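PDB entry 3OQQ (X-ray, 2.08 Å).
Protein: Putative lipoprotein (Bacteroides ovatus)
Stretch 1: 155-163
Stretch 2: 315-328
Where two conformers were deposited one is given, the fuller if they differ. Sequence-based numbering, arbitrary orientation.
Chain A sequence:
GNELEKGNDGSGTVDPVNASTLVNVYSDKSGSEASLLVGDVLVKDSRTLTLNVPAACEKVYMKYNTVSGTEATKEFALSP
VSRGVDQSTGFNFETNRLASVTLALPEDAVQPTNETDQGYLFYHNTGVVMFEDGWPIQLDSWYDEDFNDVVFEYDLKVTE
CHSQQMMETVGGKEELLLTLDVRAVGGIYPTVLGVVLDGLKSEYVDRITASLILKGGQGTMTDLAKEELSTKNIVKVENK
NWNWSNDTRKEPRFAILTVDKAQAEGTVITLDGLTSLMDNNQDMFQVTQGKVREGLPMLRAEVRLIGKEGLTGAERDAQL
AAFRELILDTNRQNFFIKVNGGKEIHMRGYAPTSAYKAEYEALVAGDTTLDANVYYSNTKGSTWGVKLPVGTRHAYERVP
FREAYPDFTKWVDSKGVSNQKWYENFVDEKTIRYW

Stretch 1 (155-163) DLKVTECHS
Stretch 2 315-328: ERDAQLAAFRELIL

What forms the apolar centre of the contact? Val158, midway along residues 155-161, directs its CA-to-CB bond toward the helix and loses more surface to it than any other residue here. Its chi1 is t (168°), which sets Val158 CG1 3.9 Å from Phe323 CB and Val158 CG2 3.6 Å from Ile327 CG1, so the valine sits over one turn of helix. Val158 CG2 also lies 3.4 Å from the carbonyl O of Phe323, close packing against the helix backbone itself. Phe323 has chi1 m and chi2 -88°; Ile327 has chi1 m with chi2 at -109°, between wells. That isoleucine reaches on to Leu156 (chi1 m, chi2 t), Ile327 CD1 lying 4.0 Å from Leu156 CB and 3.3 Å from Leu156 O.

How must the two backbones run for these side chains to meet? Residues 155-161 are extended, with phi from -147° to -76° and psi from 69° to 135°, the lowest psi values falling at the end; 315-328 is helical, with phi near -65° and psi near -40° over most of its length. The N-to-C directions make an angle of 148°, roughly antiparallel, and the axes approach to 8.4 Å. Hence the register descends along the helix as the strand advances: the CA atoms of Leu156 and Ile327 are 7.1 Å apart, those of Val158 and Phe323 6.6 Å, and those of Glu160 and Leu320 8.5 Å. Strand alternation turns the CA-to-CB bonds of Leu156, Val158 and Glu160 toward the helix, whereas that of Lys157 points away and Lys157 NZ forms a salt bridge with Asp155 OD1 at 2.9 Å.

Where does apolar packing give way to charge? Glu160 (chi1 m, chi2 t, chi3 11°) meets Arg324, whose CA-to-CB bond points sideways but whose extended chain (chi1 m, chi2 and chi3 t, chi4 164°) brings its end nearer. The resulting salt bridge is anchored by a hydrogen bond from Arg324 NE to Glu160 OE2 at 2.7 Å and 161°. Weak bonds from Arg324 NH2 to Glu160 OE1 (3.3 Å) and Glu160 OE2 (3.2 Å) supplement it, the carboxylate OE2 lying at the guanidinium edge, where the N-H groups point.

What closes the contact beyond the strand? The CA-to-CB bond of His162 (chi1 m, chi2 174°) points toward the helix, and Leu320 (chi1 t, chi2 p) places Leu320 CD1 at the ring edge, 4.0 Å from His162 CE1. The same Leu320 CD1 is 4.0 Å from Glu160 OE2. Arg316 (chi1 t, chi2 p, chi3 t, chi4 126°) brings Arg316 NH2 within 3.5 Å of His162 NE2, a close approach between nitrogens that both hydrogen-bond elsewhere in the structure.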

ATOM      1  N   ASP A 155       1.840  -2.982  -2.295  1.00 18.32           N
ATOM      2  CA  ASP A 155       1.074  -3.283  -3.497  1.00 17.64           C
ATOM      3  C   ASP A 155      -0.092  -4.128  -3.104  1.00 23.15           C
ATOM      4  O   ASP A 155       0.090  -5.186  -2.512  1.00 23.58           O
ATOM      5  CB  ASP A 155       1.939  -4.019  -4.534  1.00 18.83           C
ATOM      6  CG  ASP A 155       1.297  -4.028  -5.903  1.00 25.32           C
ATOM      7  OD1 ASP A 155       0.302  -4.773  -6.092  1.00 25.73           O
ATOM      8  OD2 ASP A 155       1.774  -3.285  -6.780  1.00 26.24           O
ATOM      9  N   LEU A 156      -1.284  -3.665  -3.444  1.00 20.55           N
ATOM     10  CA  LEU A 156      -2.532  -4.376  -3.168  0.50 19.89           C
ATOM     11  C   LEU A 156      -3.269  -4.654  -4.474  1.00 22.53           C
ATOM     12  O   LEU A 156      -3.427  -3.752  -5.288  1.00 18.70           O
ATOM     13  CB  LEU A 156      -3.430  -3.559  -2.215  0.50 19.80           C
ATOM     14  CG  LEU A 156      -3.137  -3.682  -0.732  0.50 23.67           C
ATOM     15  CD1 LEU A 156      -3.578  -2.434   0.026  0.50 23.00           C
ATOM     16  CD2 LEU A 156      -3.809  -4.915  -0.150  0.50 28.71           C
ATOM     17  N   LYS A 157      -3.706  -5.919  -4.667  1.00 20.53           N
ATOM     18  CA  LYS A 157      -4.481  -6.406  -5.806  1.00 20.52           C
ATOM     19  C   LYS A 157      -5.655  -7.201  -5.261  1.00 27.37           C
ATOM     20  O   LYS A 157      -5.455  -8.136  -4.485  1.00 27.08           O
ATOM     21  CB  LYS A 157      -3.641  -7.278  -6.762  1.00 22.87           C
ATOM     22  CG  LYS A 157      -3.000  -6.561  -7.921  1.00 39.90           C
ATOM     23  CD  LYS A 157      -2.115  -7.508  -8.744  1.00 46.21           C
ATOM     24  CE  LYS A 157      -0.644  -7.459  -8.357  1.00 48.44           C
ATOM     25  NZ  LYS A 157       0.005  -6.147  -8.664  1.00 22.28           N
ATOM     26  N   VAL A 158      -6.869  -6.810  -5.627  1.00 25.36           N
ATOM     27  CA  VAL A 158      -8.086  -7.503  -5.232  1.00 25.73           C
ATOM     28  C   VAL A 158      -8.674  -8.069  -6.523  1.00 31.09           C
ATOM     29  O   VAL A 158      -9.071  -7.314  -7.407  1.00 30.69           O
ATOM     30  CB  VAL A 158      -9.064  -6.599  -4.445  1.00 29.16           C
ATOM     31  CG1 VAL A 158     -10.438  -7.263  -4.299  1.00 29.75           C
ATOM     32  CG2 VAL A 158      -8.493  -6.266  -3.075  1.00 28.57           C
ATOM     33  N   THR A 159      -8.678  -9.392  -6.647  1.00 26.98           N
ATOM     34  CA  THR A 159      -9.170 -10.106  -7.822  1.00 26.28           C
ATOM     35  C   THR A 159     -10.555 -10.657  -7.538  1.00 33.08           C
ATOM     36  O   THR A 159     -10.787 -11.227  -6.464  1.00 31.33           O
ATOM     37  CB  THR A 159      -8.192 -11.235  -8.138  1.00 27.95           C
ATOM     38  OG1 THR A 159      -6.878 -10.696  -8.234  1.00 24.90           O
ATOM     39  CG2 THR A 159      -8.565 -12.031  -9.395  1.00 24.27           C
ATOM     40  N   GLU A 160     -11.471 -10.487  -8.496  1.00 31.64           N
ATOM     41  CA  GLU A 160     -12.811 -11.030  -8.382  1.00 32.59           C
ATOM     42  C   GLU A 160     -12.829 -12.362  -9.128  1.00 38.56           C
ATOM     43  O   GLU A 160     -12.980 -12.379 -10.353  1.00 40.10           O
ATOM     44  CB  GLU A 160     -13.848 -10.027  -8.895  1.00 33.78           C
ATOM     45  CG  GLU A 160     -13.901  -8.781  -8.026  1.00 32.16           C
ATOM     46  CD  GLU A 160     -14.896  -7.719  -8.436  1.00 39.39           C
ATOM     47  OE1 GLU A 160     -15.744  -7.988  -9.311  1.00 34.16           O
ATOM     48  OE2 GLU A 160     -14.869  -6.626  -7.835  1.00 35.06           O
ATOM     49  N   CYS A 161     -12.565 -13.472  -8.403  1.00 36.08           N
ATOM     50  CA  CYS A 161     -12.539 -14.833  -8.970  1.00 38.11           C
ATOM     51  C   CYS A 161     -13.985 -15.307  -9.196  1.00 44.85           C
ATOM     52  O   CYS A 161     -14.510 -16.172  -8.479  1.00 44.18           O
ATOM     53  CB  CYS A 161     -11.754 -15.803  -8.093  1.00 38.77           C
ATOM     54  SG  CYS A 161     -10.024 -15.343  -7.826  1.00 42.05           S
ATOM     55  N   HIS A 162     -14.636 -14.665 -10.173  1.00 42.60           N
ATOM     56  CA  HIS A 162     -16.018 -14.890 -10.563  1.00 43.48           C
ATOM     57  C   HIS A 162     -16.035 -15.572 -11.922  1.00 50.44           C
ATOM     58  O   HIS A 162     -15.167 -15.292 -12.753  1.00 50.84           O
ATOM     59  CB  HIS A 162     -16.776 -13.542 -10.620  1.00 43.45           C
ATOM     60  CG  HIS A 162     -16.764 -12.741  -9.344  1.00 45.18           C
ATOM     61  ND1 HIS A 162     -17.294 -11.458  -9.300  1.00 46.15           N
ATOM     62  CD2 HIS A 162     -16.320 -13.068  -8.103  1.00 45.44           C
ATOM     63  CE1 HIS A 162     -17.134 -11.043  -8.054  1.00 44.39           C
ATOM     64  NE2 HIS A 162     -16.541 -11.971  -7.299  1.00 44.36           N
ATOM     65  N   SER A 163     -17.022 -16.448 -12.170  1.00 47.44           N
ATOM     66  CA  SER A 163     -17.120 -17.146 -13.459  1.00 48.04           C
ATOM     67  C   SER A 163     -17.408 -16.177 -14.640  1.00 49.54           C
ATOM     68  O   SER A 163     -17.054 -16.475 -15.784  1.00 49.11           O
ATOM     69  CB  SER A 163     -18.199 -18.220 -13.396  1.00 53.64           C
ATOM     70  OG  SER A 163     -18.105 -19.089 -14.513  1.00 67.50           O
ATOM     71  N   GLU A 315     -24.887 -10.814   3.445  1.00 57.85           N
ATOM     72  CA  GLU A 315     -23.536 -11.115   3.927  1.00 55.79           C
ATOM     73  C   GLU A 315     -22.540 -11.301   2.764  1.00 58.03           C
ATOM     74  O   GLU A 315     -21.366 -10.952   2.922  1.00 57.28           O
ATOM     75  CB  GLU A 315     -23.546 -12.362   4.827  1.00 57.03           C
ATOM     76  N   ARG A 316     -23.001 -11.836   1.607  1.00 53.03           N
ATOM     77  CA  ARG A 316     -22.161 -12.010   0.417  1.00 51.39           C
ATOM     78  C   ARG A 316     -21.830 -10.642  -0.182  1.00 55.07           C
ATOM     79  O   ARG A 316     -20.687 -10.402  -0.580  1.00 54.20           O
ATOM     80  CB  ARG A 316     -22.845 -12.912  -0.625  1.00 49.09           C
ATOM     81  CG  ARG A 316     -22.134 -12.989  -1.986  1.00 49.06           C
ATOM     82  CD  ARG A 316     -20.815 -13.731  -1.916  1.00 47.38           C
ATOM     83  NE  ARG A 316     -20.089 -13.690  -3.184  1.00 54.00           N
ATOM     84  CZ  ARG A 316     -18.834 -13.273  -3.310  1.00 63.54           C
ATOM     85  NH1 ARG A 316     -18.155 -12.857  -2.245  1.00 47.90           N
ATOM     86  NH2 ARG A 316     -18.245 -13.275  -4.500  1.00 45.72           N
ATOM     87  N   ASP A 317     -22.836  -9.746  -0.225  1.00 51.67           N
ATOM     88  CA  ASP A 317     -22.682  -8.381  -0.719  1.00 50.98           C
ATOM     89  C   ASP A 317     -21.740  -7.632   0.195  1.00 50.16           C
ATOM     90  O   ASP A 317     -20.942  -6.835  -0.286  1.00 49.06           O
ATOM     91  CB  ASP A 317     -24.048  -7.670  -0.795  1.00 55.06           C
ATOM     92  CG  ASP A 317     -24.977  -8.205  -1.869  1.00 68.53           C
ATOM     93  OD1 ASP A 317     -24.562  -8.246  -3.048  1.00 69.27           O
ATOM     94  OD2 ASP A 317     -26.127  -8.555  -1.534  1.00 76.14           O
ATOM     95  N   ALA A 318     -21.801  -7.935   1.517  1.00 44.04           N
ATOM     96  CA  ALA A 318     -20.948  -7.346   2.548  1.00 41.14           C
ATOM     97  C   ALA A 318     -19.499  -7.794   2.375  1.00 40.85           C
ATOM     98  O   ALA A 318     -18.597  -6.984   2.583  1.00 38.23           O
ATOM     99  CB  ALA A 318     -21.447  -7.731   3.927  1.00 41.85           C
ATOM    100  N   GLN A 319     -19.285  -9.081   2.000  1.00 35.62           N
ATOM    101  CA  GLN A 319     -17.967  -9.677   1.790  1.00 33.52           C
ATOM    102  C   GLN A 319     -17.251  -9.050   0.584  1.00 36.87           C
ATOM    103  O   GLN A 319     -16.079  -8.674   0.680  1.00 35.57           O
ATOM    104  CB  GLN A 319     -18.117 -11.190   1.573  1.00 34.77           C
ATOM    105  CG  GLN A 319     -16.777 -11.919   1.391  1.00 40.54           C
ATOM    106  CD  GLN A 319     -16.940 -13.392   1.145  1.00 52.02           C
ATOM    107  OE1 GLN A 319     -17.940 -13.850   0.585  1.00 52.63           O
ATOM    108  NE2 GLN A 319     -15.926 -14.167   1.493  1.00 34.67           N
ATOM    109  N   LEU A 320     -17.964  -8.978  -0.559  1.00 33.05           N
ATOM    110  CA  LEU A 320     -17.454  -8.429  -1.804  1.00 32.23           C
ATOM    111  C   LEU A 320     -17.111  -6.944  -1.606  1.00 33.09           C
ATOM    112  O   LEU A 320     -16.068  -6.483  -2.090  1.00 30.08           O
ATOM    113  CB  LEU A 320     -18.478  -8.651  -2.932  1.00 33.13           C
ATOM    114  CG  LEU A 320     -18.179  -8.047  -4.320  1.00 38.66           C
ATOM    115  CD1 LEU A 320     -16.876  -8.610  -4.938  1.00 37.30           C
ATOM    116  CD2 LEU A 320     -19.364  -8.269  -5.266  1.00 42.30           C
ATOM    117  N   ALA A 321     -17.953  -6.226  -0.843  1.00 29.87           N
ATOM    118  CA  ALA A 321     -17.732  -4.819  -0.529  1.00 30.21           C
ATOM    119  C   ALA A 321     -16.488  -4.666   0.373  1.00 32.75           C
ATOM    120  O   ALA A 321     -15.702  -3.755   0.158  1.00 31.01           O
ATOM    121  CB  ALA A 321     -18.966  -4.238   0.149  1.00 32.21           C
ATOM    122  N   ALA A 322     -16.292  -5.585   1.348  1.00 29.18           N
ATOM    123  CA  ALA A 322     -15.128  -5.579   2.256  1.00 28.27           C
ATOM    124  C   ALA A 322     -13.801  -5.734   1.483  1.00 31.40           C
ATOM    125  O   ALA A 322     -12.849  -5.019   1.779  1.00 30.91           O
ATOM    126  CB  ALA A 322     -15.262  -6.691   3.273  1.00 28.97           C
ATOM    127  N   PHE A 323     -13.744  -6.655   0.486  1.00 27.38           N
ATOM    128  CA  PHE A 323     -12.549  -6.816  -0.358  1.00 26.61           C
ATOM    129  C   PHE A 323     -12.356  -5.591  -1.242  1.00 30.59           C
ATOM    130  O   PHE A 323     -11.238  -5.109  -1.367  1.00 30.63           O
ATOM    131  CB  PHE A 323     -12.629  -8.079  -1.235  1.00 27.21           C
ATOM    132  CG  PHE A 323     -12.222  -9.336  -0.516  1.00 26.89           C
ATOM    133  CD1 PHE A 323     -10.890  -9.741  -0.489  1.00 27.93           C
ATOM    134  CD2 PHE A 323     -13.173 -10.133   0.122  1.00 27.96           C
ATOM    135  CE1 PHE A 323     -10.512 -10.908   0.177  1.00 28.46           C
ATOM    136  CE2 PHE A 323     -12.792 -11.304   0.789  1.00 28.99           C
ATOM    137  CZ  PHE A 323     -11.460 -11.666   0.832  1.00 26.49           C
ATOM    138  N   ARG A 324     -13.447  -5.075  -1.823  1.00 28.41           N
ATOM    139  CA  ARG A 324     -13.396  -3.928  -2.747  1.00 28.10           C
ATOM    140  C   ARG A 324     -12.973  -2.627  -2.070  1.00 31.42           C
ATOM    141  O   ARG A 324     -12.126  -1.910  -2.611  1.00 31.92           O
ATOM    142  CB  ARG A 324     -14.738  -3.719  -3.436  1.00 27.81           C
ATOM    143  CG  ARG A 324     -14.951  -4.592  -4.658  1.00 40.22           C
ATOM    144  CD  ARG A 324     -16.292  -4.261  -5.287  1.00 48.19           C
ATOM    145  NE  ARG A 324     -16.638  -5.202  -6.346  1.00 51.80           N
ATOM    146  CZ  ARG A 324     -17.854  -5.343  -6.857  1.00 65.29           C
ATOM    147  NH1 ARG A 324     -18.862  -4.606  -6.406  1.00 55.24           N
ATOM    148  NH2 ARG A 324     -18.075  -6.228  -7.821  1.00 52.56           N
ATOM    149  N   GLU A 325     -13.547  -2.337  -0.890  1.00 27.24           N
ATOM    150  CA  GLU A 325     -13.287  -1.136  -0.100  1.00 26.49           C
ATOM    151  C   GLU A 325     -11.842  -1.055   0.384  1.00 28.93           C
ATOM    152  O   GLU A 325     -11.398   0.041   0.716  1.00 29.41           O
ATOM    153  CB  GLU A 325     -14.258  -1.052   1.094  1.00 28.75           C
ATOM    154  CG  GLU A 325     -15.609  -0.480   0.708  1.00 42.12           C
ATOM    155  CD  GLU A 325     -15.588   1.016   0.482  1.00 60.63           C
ATOM    156  OE1 GLU A 325     -15.680   1.774   1.477  1.00 52.44           O
ATOM    157  OE2 GLU A 325     -15.426   1.431  -0.688  1.00 62.09           O
ATOM    158  N   LEU A 326     -11.087  -2.172   0.406  1.00 24.19           N
ATOM    159  CA  LEU A 326      -9.669  -2.081   0.792  1.00 24.17           C
ATOM    160  C   LEU A 326      -8.867  -1.336  -0.281  1.00 32.21           C
ATOM    161  O   LEU A 326      -7.862  -0.695   0.039  1.00 32.55           O
ATOM    162  CB  LEU A 326      -9.034  -3.466   1.075  1.00 23.66           C
ATOM    163  CG  LEU A 326      -9.614  -4.197   2.278  1.00 27.97           C
ATOM    164  CD1 LEU A 326      -9.147  -5.621   2.314  1.00 27.11           C
ATOM    165  CD2 LEU A 326      -9.262  -3.487   3.574  1.00 30.61           C
ATOM    166  N   ILE A 327      -9.290  -1.423  -1.555  1.00 30.77           N
ATOM    167  CA  ILE A 327      -8.615  -0.697  -2.639  1.00 30.84           C
ATOM    168  C   ILE A 327      -9.269   0.673  -2.823  1.00 36.59           C
ATOM    169  O   ILE A 327      -8.561   1.677  -2.993  1.00 35.74           O
ATOM    170  CB  ILE A 327      -8.614  -1.495  -3.968  1.00 34.13           C
ATOM    171  CG1 ILE A 327      -7.768  -2.784  -3.859  1.00 33.93           C
ATOM    172  CG2 ILE A 327      -8.215  -0.594  -5.197  1.00 34.88           C
ATOM    173  CD1 ILE A 327      -6.498  -2.795  -4.608  1.00 42.54           C
ATOM    174  N   LEU A 328     -10.620   0.700  -2.863  1.00 34.07           N
ATOM    175  CA  LEU A 328     -11.365   1.921  -3.127  1.00 33.95           C
ATOM    176  C   LEU A 328     -11.197   2.942  -2.008  1.00 39.34           C
ATOM    177  O   LEU A 328     -10.795   4.076  -2.294  1.00 41.33           O
ATOM    178  CB  LEU A 328     -12.859   1.634  -3.404  1.00 34.77           C
ATOM    179  CG  LEU A 328     -13.175   0.826  -4.697  1.00 39.50           C
ATOM    180  CD1 LEU A 328     -14.670   0.753  -4.954  1.00 40.14           C
ATOM    181  CD2 LEU A 328     -12.454   1.391  -5.929  1.00 41.54           C
TER